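Long-range contact in alpha,alpha-trehalose-phosphate synthase (UDP-forming) (Burkholderia xenovorans, PDB 5V0T), which belongs to glycosyltransferase family 20 and has the two-domain GT-B architecture, with uridine-5'-diphosphate bound in the cleft between its domains: residues 383-396 with 435-449. Sequence-based numbering, arbitrary orientation.
Sequences KEYVSAQDPENPGV and LAERQARHRDMMVQL. With UDP (uridine-5'-diphosphate), chain I.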
ATOM      1  N   LYS A 383      -2.703  -0.760 -10.198  1.00 13.95           N
ATOM      2  CA  LYS A 383      -3.939  -0.204 -10.734  1.00 16.38           C
ATOM      3  C   LYS A 383      -3.667   1.071 -11.523  1.00 18.29           C
ATOM      4  O   LYS A 383      -4.305   1.318 -12.555  1.00 20.06           O
ATOM      5  CB  LYS A 383      -4.942   0.053  -9.604  1.00 15.64           C
ATOM      6  CG  LYS A 383      -5.357  -1.244  -8.895  1.00 19.28           C
ATOM      7  CD  LYS A 383      -6.523  -1.039  -7.937  1.00 21.57           C
ATOM      8  CE  LYS A 383      -7.025  -2.377  -7.399  1.00 20.07           C
ATOM      9  NZ  LYS A 383      -8.227  -2.181  -6.537  1.00 20.37           N
ATOM     10  N   GLU A 384      -2.709   1.879 -11.055  1.00 18.04           N
ATOM     11  CA  GLU A 384      -2.303   3.085 -11.769  1.00 21.34           C
ATOM     12  C   GLU A 384      -1.632   2.760 -13.101  1.00 22.67           C
ATOM     13  O   GLU A 384      -1.873   3.451 -14.101  1.00 17.99           O
ATOM     14  CB  GLU A 384      -1.370   3.918 -10.883  1.00 21.07           C
ATOM     15  CG  GLU A 384      -2.070   4.502  -9.635  1.00 21.11           C
ATOM     16  CD  GLU A 384      -1.093   5.096  -8.615  1.00 23.33           C
ATOM     17  OE1 GLU A 384      -1.557   5.602  -7.577  1.00 24.35           O
ATOM     18  OE2 GLU A 384       0.134   5.053  -8.842  1.00 22.39           O
ATOM     19  N   TYR A 385      -0.759   1.746 -13.131  1.00 19.64           N
ATOM     20  CA  TYR A 385      -0.120   1.370 -14.392  1.00 19.83           C
ATOM     21  C   TYR A 385      -1.167   1.015 -15.444  1.00 22.15           C
ATOM     22  O   TYR A 385      -1.119   1.504 -16.578  1.00 20.00           O
ATOM     23  CB  TYR A 385       0.864   0.198 -14.202  1.00 15.28           C
ATOM     24  CG  TYR A 385       1.363  -0.306 -15.532  1.00 16.60           C
ATOM     25  CD1 TYR A 385       2.408   0.335 -16.189  1.00 17.43           C
ATOM     26  CD2 TYR A 385       0.741  -1.384 -16.174  1.00 14.78           C
ATOM     27  CE1 TYR A 385       2.838  -0.086 -17.459  1.00 18.15           C
ATOM     28  CE2 TYR A 385       1.161  -1.806 -17.445  1.00 17.44           C
ATOM     29  CZ  TYR A 385       2.216  -1.159 -18.068  1.00 20.41           C
ATOM     30  OH  TYR A 385       2.643  -1.577 -19.312  1.00 22.29           O
ATOM     31  N   VAL A 386      -2.133   0.173 -15.082  1.00 17.82           N
ATOM     32  CA  VAL A 386      -3.157  -0.207 -16.046  1.00 21.76           C
ATOM     33  C   VAL A 386      -3.959   1.015 -16.482  1.00 22.23           C
ATOM     34  O   VAL A 386      -4.239   1.201 -17.674  1.00 21.41           O
ATOM     35  CB  VAL A 386      -4.065  -1.294 -15.450  1.00 21.13           C
ATOM     36  CG1 VAL A 386      -5.286  -1.488 -16.333  1.00 17.01           C
ATOM     37  CG2 VAL A 386      -3.285  -2.605 -15.274  1.00 18.35           C
ATOM     38  N   SER A 387      -4.346   1.858 -15.520  1.00 19.54           N
ATOM     39  CA  SER A 387      -5.173   3.031 -15.805  1.00 21.88           C
ATOM     40  C   SER A 387      -4.478   4.016 -16.741  1.00 19.88           C
ATOM     41  O   SER A 387      -5.147   4.724 -17.496  1.00 21.06           O
ATOM     42  CB  SER A 387      -5.530   3.743 -14.496  1.00 21.06           C
ATOM     43  OG  SER A 387      -6.353   2.942 -13.666  1.00 21.37           O
ATOM     44  N   ALA A 388      -3.146   4.091 -16.685  1.00 20.25           N
ATOM     45  CA  ALA A 388      -2.419   5.074 -17.484  1.00 22.72           C
ATOM     46  C   ALA A 388      -2.355   4.708 -18.964  1.00 25.57           C
ATOM     47  O   ALA A 388      -2.050   5.580 -19.789  1.00 21.86           O
ATOM     48  CB  ALA A 388      -0.992   5.231 -16.935  1.00 19.52           C
ATOM     49  N   GLN A 389      -2.620   3.447 -19.315  1.00 22.78           N
ATOM     50  CA  GLN A 389      -2.314   2.957 -20.651  1.00 23.75           C
ATOM     51  C   GLN A 389      -3.166   3.634 -21.717  1.00 23.85           C
ATOM     52  O   GLN A 389      -4.318   4.019 -21.489  1.00 24.75           O
ATOM     53  CB  GLN A 389      -2.506   1.436 -20.734  1.00 19.33           C
ATOM     54  CG  GLN A 389      -1.513   0.668 -19.867  1.00 19.35           C
ATOM     55  CD  GLN A 389      -0.089   1.121 -20.126  1.00 24.46           C
ATOM     56  OE1 GLN A 389       0.418   0.993 -21.247  1.00 23.27           O
ATOM     57  NE2 GLN A 389       0.554   1.689 -19.101  1.00 18.93           N
ATOM     58  N   ASP A 390      -2.571   3.789 -22.890  1.00 24.24           N
ATOM     59  CA  ASP A 390      -3.325   4.191 -24.072  1.00 28.14           C
ATOM     60  C   ASP A 390      -4.110   2.982 -24.563  1.00 28.79           C
ATOM     61  O   ASP A 390      -3.500   1.978 -24.939  1.00 26.30           O
ATOM     62  CB  ASP A 390      -2.365   4.696 -25.142  1.00 27.52           C
ATOM     63  CG  ASP A 390      -3.052   5.088 -26.450  1.00 34.00           C
ATOM     64  OD1 ASP A 390      -4.292   4.968 -26.592  1.00 28.18           O
ATOM     65  OD2 ASP A 390      -2.313   5.530 -27.354  1.00 33.40           O
ATOM     66  N   PRO A 391      -5.445   3.018 -24.561  1.00 26.42           N
ATOM     67  CA  PRO A 391      -6.198   1.829 -24.996  1.00 32.99           C
ATOM     68  C   PRO A 391      -5.900   1.422 -26.432  1.00 36.52           C
ATOM     69  O   PRO A 391      -6.061   0.245 -26.777  1.00 34.02           O
ATOM     70  CB  PRO A 391      -7.664   2.252 -24.815  1.00 36.65           C
ATOM     71  CG  PRO A 391      -7.636   3.756 -24.801  1.00 36.16           C
ATOM     72  CD  PRO A 391      -6.335   4.113 -24.139  1.00 27.35           C
ATOM     73  N   GLU A 392      -5.452   2.351 -27.276  1.00 42.05           N
ATOM     74  CA  GLU A 392      -5.053   2.001 -28.634  1.00 40.77           C
ATOM     75  C   GLU A 392      -3.779   1.161 -28.675  1.00 37.82           C
ATOM     76  O   GLU A 392      -3.570   0.428 -29.647  1.00 37.85           O
ATOM     77  CB  GLU A 392      -4.866   3.272 -29.462  1.00 41.40           C
ATOM     78  CG  GLU A 392      -6.159   3.977 -29.764  1.00 49.87           C
ATOM     79  CD  GLU A 392      -7.081   3.110 -30.583  1.00 69.25           C
ATOM     80  OE1 GLU A 392      -6.700   2.759 -31.721  1.00 79.29           O
ATOM     81  OE2 GLU A 392      -8.175   2.762 -30.083  1.00 74.81           O
ATOM     82  N   ASN A 393      -2.934   1.240 -27.650  1.00 28.77           N
ATOM     83  CA  ASN A 393      -1.674   0.497 -27.635  1.00 29.04           C
ATOM     84  C   ASN A 393      -1.222   0.270 -26.191  1.00 28.96           C
ATOM     85  O   ASN A 393      -0.200   0.815 -25.762  1.00 29.07           O
ATOM     86  CB  ASN A 393      -0.621   1.259 -28.454  1.00 30.65           C
ATOM     87  CG  ASN A 393       0.652   0.460 -28.694  1.00 33.88           C
ATOM     88  OD1 ASN A 393       0.707  -0.754 -28.474  1.00 30.78           O
ATOM     89  ND2 ASN A 393       1.684   1.145 -29.171  1.00 39.23           N
ATOM     90  N   PRO A 394      -1.943  -0.534 -25.413  1.00 28.93           N
ATOM     91  CA  PRO A 394      -1.631  -0.647 -23.983  1.00 28.44           C
ATOM     92  C   PRO A 394      -0.513  -1.637 -23.690  1.00 29.00           C
ATOM     93  O   PRO A 394      -0.348  -2.655 -24.366  1.00 28.43           O
ATOM     94  CB  PRO A 394      -2.958  -1.125 -23.376  1.00 24.57           C
ATOM     95  CG  PRO A 394      -3.604  -1.940 -24.493  1.00 22.77           C
ATOM     96  CD  PRO A 394      -3.108  -1.352 -25.808  1.00 23.79           C
ATOM     97  N   GLY A 395       0.250  -1.322 -22.645  1.00 21.66           N
ATOM     98  CA  GLY A 395       1.245  -2.238 -22.122  1.00 17.49           C
ATOM     99  C   GLY A 395       0.618  -3.378 -21.328  1.00 22.74           C
ATOM    100  O   GLY A 395      -0.603  -3.507 -21.210  1.00 24.57           O
ATOM    101  N   VAL A 396       1.489  -4.223 -20.769  1.00 22.30           N
ATOM    102  CA  VAL A 396       1.087  -5.439 -20.069  1.00 20.98           C
ATOM    103  C   VAL A 396       1.525  -5.344 -18.613  1.00 18.97           C
ATOM    104  O   VAL A 396       2.666  -4.969 -18.323  1.00 19.56           O
ATOM    105  CB  VAL A 396       1.689  -6.699 -20.726  1.00 20.47           C
ATOM    106  CG1 VAL A 396       1.348  -7.940 -19.919  1.00 23.51           C
ATOM    107  CG2 VAL A 396       1.204  -6.853 -22.173  1.00 18.64           C
ATOM    108  N   LEU A 435      -1.002  -7.084 -30.000  1.00 31.93           N
ATOM    109  CA  LEU A 435      -1.871  -5.957 -29.666  1.00 31.11           C
ATOM    110  C   LEU A 435      -3.270  -6.396 -29.239  1.00 30.22           C
ATOM    111  O   LEU A 435      -3.796  -5.924 -28.226  1.00 28.22           O
ATOM    112  CB  LEU A 435      -1.966  -5.008 -30.863  1.00 33.04           C
ATOM    113  CG  LEU A 435      -2.943  -3.836 -30.694  1.00 30.37           C
ATOM    114  CD1 LEU A 435      -2.427  -2.831 -29.631  1.00 26.32           C
ATOM    115  CD2 LEU A 435      -3.200  -3.137 -32.018  1.00 36.39           C
ATOM    116  N   ALA A 436      -3.908  -7.270 -30.022  1.00 30.94           N
ATOM    117  CA  ALA A 436      -5.295  -7.640 -29.730  1.00 31.61           C
ATOM    118  C   ALA A 436      -5.436  -8.201 -28.320  1.00 31.63           C
ATOM    119  O   ALA A 436      -6.400  -7.887 -27.613  1.00 32.00           O
ATOM    120  CB  ALA A 436      -5.805  -8.651 -30.759  1.00 32.69           C
ATOM    121  N   GLU A 437      -4.476  -9.017 -27.883  1.00 27.67           N
ATOM    122  CA  GLU A 437      -4.567  -9.578 -26.540  1.00 32.27           C
ATOM    123  C   GLU A 437      -4.213  -8.543 -25.476  1.00 30.89           C
ATOM    124  O   GLU A 437      -4.838  -8.515 -24.409  1.00 25.73           O
ATOM    125  CB  GLU A 437      -3.672 -10.814 -26.410  1.00 25.15           C
ATOM    126  CG  GLU A 437      -3.874 -11.576 -25.078  1.00 30.19           C
ATOM    127  CD  GLU A 437      -2.785 -12.605 -24.785  1.00 34.47           C
ATOM    128  OE1 GLU A 437      -1.969 -12.900 -25.683  1.00 34.91           O
ATOM    129  OE2 GLU A 437      -2.743 -13.122 -23.643  1.00 34.97           O
ATOM    130  N   ARG A 438      -3.219  -7.682 -25.742  1.00 25.16           N
ATOM    131  CA  ARG A 438      -2.947  -6.586 -24.813  1.00 24.80           C
ATOM    132  C   ARG A 438      -4.189  -5.731 -24.607  1.00 26.20           C
ATOM    133  O   ARG A 438      -4.491  -5.326 -23.475  1.00 23.03           O
ATOM    134  CB  ARG A 438      -1.777  -5.724 -25.305  1.00 23.96           C
ATOM    135  CG  ARG A 438      -0.424  -6.421 -25.266  1.00 26.00           C
ATOM    136  CD  ARG A 438       0.751  -5.502 -25.617  1.00 25.40           C
ATOM    137  NE  ARG A 438       0.976  -5.355 -27.062  1.00 26.92           N
ATOM    138  CZ  ARG A 438       0.754  -4.232 -27.743  1.00 27.67           C
ATOM    139  NH1 ARG A 438       0.289  -3.147 -27.129  1.00 29.27           N
ATOM    140  NH2 ARG A 438       1.003  -4.182 -29.040  1.00 27.55           N
ATOM    141  N   GLN A 439      -4.929  -5.457 -25.689  1.00 23.96           N
ATOM    142  CA  GLN A 439      -6.117  -4.614 -25.595  1.00 26.43           C
ATOM    143  C   GLN A 439      -7.243  -5.310 -24.845  1.00 26.81           C
ATOM    144  O   GLN A 439      -7.926  -4.682 -24.028  1.00 32.01           O
ATOM    145  CB  GLN A 439      -6.600  -4.209 -26.989  1.00 28.46           C
ATOM    146  CG  GLN A 439      -5.671  -3.257 -27.726  1.00 32.85           C
ATOM    147  CD  GLN A 439      -6.167  -2.928 -29.127  1.00 36.82           C
ATOM    148  OE1 GLN A 439      -6.512  -3.821 -29.907  1.00 36.28           O
ATOM    149  NE2 GLN A 439      -6.212  -1.642 -29.448  1.00 33.70           N
ATOM    150  N   ALA A 440      -7.474  -6.596 -25.135  1.00 26.68           N
ATOM    151  CA  ALA A 440      -8.504  -7.347 -24.419  1.00 30.90           C
ATOM    152  C   ALA A 440      -8.240  -7.362 -22.913  1.00 26.21           C
ATOM    153  O   ALA A 440      -9.160  -7.145 -22.116  1.00 28.11           O
ATOM    154  CB  ALA A 440      -8.589  -8.778 -24.969  1.00 32.10           C
ATOM    155  N   ARG A 441      -6.988  -7.581 -22.506  1.00 26.75           N
ATOM    156  CA  ARG A 441      -6.673  -7.599 -21.077  1.00 29.08           C
ATOM    157  C   ARG A 441      -6.880  -6.224 -20.458  1.00 31.95           C
ATOM    158  O   ARG A 441      -7.465  -6.098 -19.377  1.00 28.61           O
ATOM    159  CB  ARG A 441      -5.231  -8.071 -20.851  1.00 27.14           C
ATOM    160  CG  ARG A 441      -4.983  -9.539 -21.187  1.00 23.00           C
ATOM    161  CD  ARG A 441      -3.476  -9.826 -21.272  1.00 22.86           C
ATOM    162  NE  ARG A 441      -3.199 -11.255 -21.424  1.00 30.48           N
ATOM    163  CZ  ARG A 441      -3.060 -12.110 -20.412  1.00 30.55           C
ATOM    164  NH1 ARG A 441      -3.159 -11.689 -19.161  1.00 23.24           N
ATOM    165  NH2 ARG A 441      -2.821 -13.394 -20.654  1.00 30.40           N
ATOM    166  N   HIS A 442      -6.396  -5.177 -21.133  1.00 25.66           N
ATOM    167  CA  HIS A 442      -6.563  -3.823 -20.625  1.00 25.69           C
ATOM    168  C   HIS A 442      -8.036  -3.454 -20.508  1.00 25.03           C
ATOM    169  O   HIS A 442      -8.458  -2.855 -19.511  1.00 28.61           O
ATOM    170  CB  HIS A 442      -5.839  -2.836 -21.535  1.00 23.87           C
ATOM    171  CG  HIS A 442      -5.982  -1.411 -21.107  1.00 31.36           C
ATOM    172  ND1 HIS A 442      -6.757  -0.504 -21.798  1.00 28.93           N
ATOM    173  CD2 HIS A 442      -5.449  -0.735 -20.062  1.00 26.34           C
ATOM    174  CE1 HIS A 442      -6.692   0.670 -21.197  1.00 27.30           C
ATOM    175  NE2 HIS A 442      -5.905   0.557 -20.142  1.00 24.61           N
ATOM    176  N   ARG A 443      -8.830  -3.806 -21.520  1.00 27.17           N
ATOM    177  CA  ARG A 443     -10.255  -3.500 -21.496  1.00 36.09           C
ATOM    178  C   ARG A 443     -10.929  -4.134 -20.286  1.00 31.54           C
ATOM    179  O   ARG A 443     -11.653  -3.465 -19.538  1.00 38.26           O
ATOM    180  CB  ARG A 443     -10.901  -3.978 -22.797  1.00 33.26           C
ATOM    181  CG  ARG A 443     -12.096  -3.189 -23.251  1.00 45.02           C
ATOM    182  CD  ARG A 443     -12.180  -3.224 -24.777  1.00 53.80           C
ATOM    183  NE  ARG A 443     -11.868  -4.548 -25.312  1.00 52.64           N
ATOM    184  CZ  ARG A 443     -11.135  -4.763 -26.401  1.00 54.59           C
ATOM    185  NH1 ARG A 443     -10.621  -3.737 -27.075  1.00 52.04           N
ATOM    186  NH2 ARG A 443     -10.906  -6.004 -26.810  1.00 57.34           N
ATOM    187  N   ASP A 444     -10.693  -5.427 -20.068  1.00 34.79           N
ATOM    188  CA  ASP A 444     -11.304  -6.101 -18.925  1.00 33.61           C
ATOM    189  C   ASP A 444     -10.894  -5.448 -17.615  1.00 30.97           C
ATOM    190  O   ASP A 444     -11.722  -5.263 -16.719  1.00 30.25           O
ATOM    191  CB  ASP A 444     -10.922  -7.583 -18.904  1.00 39.85           C
ATOM    192  CG  ASP A 444     -11.369  -8.323 -20.151  1.00 52.52           C
ATOM    193  OD1 ASP A 444     -12.311  -7.847 -20.830  1.00 54.29           O
ATOM    194  OD2 ASP A 444     -10.778  -9.385 -20.445  1.00 53.83           O
ATOM    195  N   MET A 445      -9.620  -5.091 -17.476  1.00 26.53           N
ATOM    196  CA  MET A 445      -9.188  -4.521 -16.209  1.00 26.79           C
ATOM    197  C   MET A 445      -9.780  -3.135 -15.993  1.00 29.57           C
ATOM    198  O   MET A 445     -10.135  -2.783 -14.864  1.00 30.83           O
ATOM    199  CB  MET A 445      -7.666  -4.492 -16.139  1.00 22.76           C
ATOM    200  CG  MET A 445      -7.077  -5.888 -16.003  1.00 26.40           C
ATOM    201  SD  MET A 445      -5.315  -5.894 -15.663  1.00 25.12           S
ATOM    202  CE  MET A 445      -4.632  -5.467 -17.258  1.00 21.08           C
ATOM    203  N   MET A 446      -9.912  -2.340 -17.060  1.00 26.25           N
ATOM    204  CA  MET A 446     -10.491  -1.008 -16.917  1.00 25.11           C
ATOM    205  C   MET A 446     -11.940  -1.090 -16.447  1.00 26.83           C
ATOM    206  O   MET A 446     -12.383  -0.275 -15.628  1.00 28.36           O
ATOM    207  CB  MET A 446     -10.395  -0.235 -18.240  1.00 22.78           C
ATOM    208  CG  MET A 446      -8.970   0.252 -18.536  1.00 26.01           C
ATOM    209  SD  MET A 446      -8.233   1.333 -17.267  1.00 28.38           S
ATOM    210  CE  MET A 446      -9.024   2.903 -17.636  1.00 26.92           C
ATOM    211  N   VAL A 447     -12.697  -2.060 -16.961  1.00 30.23           N
ATOM    212  CA  VAL A 447     -14.058  -2.273 -16.473  1.00 34.54           C
ATOM    213  C   VAL A 447     -14.042  -2.536 -14.970  1.00 34.11           C
ATOM    214  O   VAL A 447     -14.791  -1.917 -14.205  1.00 32.40           O
ATOM    215  CB  VAL A 447     -14.732  -3.419 -17.246  1.00 38.47           C
ATOM    216  CG1 VAL A 447     -16.070  -3.776 -16.617  1.00 34.58           C
ATOM    217  CG2 VAL A 447     -14.915  -3.015 -18.708  1.00 40.16           C
ATOM    218  N   GLN A 448     -13.158  -3.439 -14.523  1.00 30.50           N
ATOM    219  CA  GLN A 448     -13.061  -3.756 -13.100  1.00 27.66           C
ATOM    220  C   GLN A 448     -12.710  -2.516 -12.288  1.00 28.36           C
ATOM    221  O   GLN A 448     -13.364  -2.207 -11.286  1.00 24.85           O
ATOM    222  CB  GLN A 448     -12.018  -4.857 -12.884  1.00 29.32           C
ATOM    223  CG  GLN A 448     -12.064  -5.547 -11.519  1.00 35.05           C
ATOM    224  CD  GLN A 448     -11.671  -4.642 -10.350  1.00 44.50           C
ATOM    225  OE1 GLN A 448     -10.718  -3.860 -10.445  1.00 47.21           O
ATOM    226  NE2 GLN A 448     -12.410  -4.747  -9.238  1.00 31.04           N
ATOM    227  N   LEU A 449     -11.663  -1.801 -12.705  1.00 21.72           N
ATOM    228  CA  LEU A 449     -11.215  -0.617 -11.981  1.00 25.97           C
ATOM    229  C   LEU A 449     -12.279   0.472 -11.952  1.00 27.77           C
ATOM    230  O   LEU A 449     -12.383   1.203 -10.964  1.00 24.00           O
ATOM    231  CB  LEU A 449      -9.936  -0.075 -12.618  1.00 24.30           C
ATOM    232  CG  LEU A 449      -8.739  -1.015 -12.593  1.00 25.84           C
ATOM    233  CD1 LEU A 449      -7.630  -0.485 -13.478  1.00 29.08           C
ATOM    234  CD2 LEU A 449      -8.256  -1.197 -11.163  1.00 23.32           C
TER
HETATM  235  N1  UDP I 501       4.149   7.106  -5.484  1.00 19.72           N
HETATM  236  C2  UDP I 501       4.411   8.451  -5.697  1.00 23.93           C
HETATM  237  N3  UDP I 501       5.720   8.757  -5.935  1.00 19.29           N
HETATM  238  C4  UDP I 501       6.778   7.877  -5.988  1.00 20.79           C
HETATM  239  C5  UDP I 501       6.431   6.498  -5.763  1.00 17.22           C
HETATM  240  C6  UDP I 501       5.151   6.165  -5.535  1.00 23.47           C
HETATM  241  O2  UDP I 501       3.547   9.309  -5.663  1.00 22.35           O
HETATM  242  O4  UDP I 501       7.913   8.311  -6.220  1.00 23.30           O
HETATM  243  C1' UDP I 501       2.756   6.723  -5.233  1.00 17.50           C
HETATM  244  C2' UDP I 501       2.188   5.769  -6.282  1.00 16.98           C
HETATM  245  O2' UDP I 501       1.698   6.509  -7.387  1.00 21.07           O
HETATM  246  C3' UDP I 501       1.078   5.086  -5.481  1.00 20.29           C
HETATM  247  C4' UDP I 501       1.681   5.006  -4.073  1.00 19.23           C
HETATM  248  O4' UDP I 501       2.703   6.025  -4.010  1.00 18.00           O
HETATM  249  O3' UDP I 501      -0.124   5.849  -5.439  1.00 17.02           O
HETATM  250  C5' UDP I 501       2.270   3.674  -3.696  1.00 16.17           C
HETATM  251  O5' UDP I 501       1.186   2.838  -3.247  1.00 17.98           O
HETATM  252  PA  UDP I 501       1.268   1.260  -3.343  1.00 17.27           P
HETATM  253  O1A UDP I 501       1.764   0.820  -4.704  1.00 18.00           O
HETATM  254  O2A UDP I 501      -0.059   0.736  -2.935  1.00 14.97           O
HETATM  255  O3A UDP I 501       2.382   0.833  -2.307  1.00 18.41           O
HETATM  256  PB  UDP I 501       2.817   1.316  -0.861  1.00 19.22           P
HETATM  257  O1B UDP I 501       1.505   1.774  -0.218  1.00 20.19           O
HETATM  258  O2B UDP I 501       3.290   0.006  -0.196  1.00 16.73           O
HETATM  259  O3B UDP I 501       3.859   2.369  -0.924  1.00 17.55           O
HETATM  260  O   HOH W   1     -10.299  -1.387  -8.258  1.00 27.33           O
HETATM  261  O   HOH W   2      -6.286   3.436 -19.649  1.00 26.51           O
HETATM  262  O   HOH W   3      -7.462  -1.453 -24.529  1.00 42.24           O
HETATM  263  O   HOH W   4       1.021  -2.146 -31.411  1.00 33.65           O
HETATM  264  O   HOH W   5      -2.661  -5.532 -21.175  1.00 25.32           O
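R438 NH1 is gripped by two oxygens of the loop after helix 380-388: it donates to N393 OD1 at 2.8 Å and to P394 O at 2.9 Å. P394 O lies in the guanidinium plane with an N-H...O angle of 163°, whereas N393 OD1 is tilted from it. A bend at chi3 (-83°) turns the guanidinium toward these oxygens, while R438 CG packs on V396 CG2; NE is also bonded to M433 O, limiting rotation of the group. The next residue, Q439, donates from NE2 to P391 O at 3.3 Å, in the carbonyl plane and on a lone pair, within the type I turn from D390 to N393.

H442 links this loop to the helix before it. P394 CB lies over one ring face, 4.2 Å from the H442 centroid, a CH-pi contact, and M446 CG covers the opposite face. At the ring edge NE2 makes a weak bond (127°) to V386 O and meets a water held by S387 O and Q389 O; ND1 meets another water bound to P391 O.

V386 enters as a knob among H442, M445, M446 and L449, its CG2 3.7 Å from M445 CE. The axes of segments 383-388 and 435-449 come within 9.9 Å. The CD2 methyl of L449 rests against the K383 methylenes, nearest CG and CD; K383 NZ bonds I239 O and pairs with E408.

The V386 knob and these polar bonds are consistent with an apolar seat under helix 380-388, whose far side carries E384, hydrogen-bonded to both ribose hydroxyls of UDP, and a held loop leading to strand 396-400.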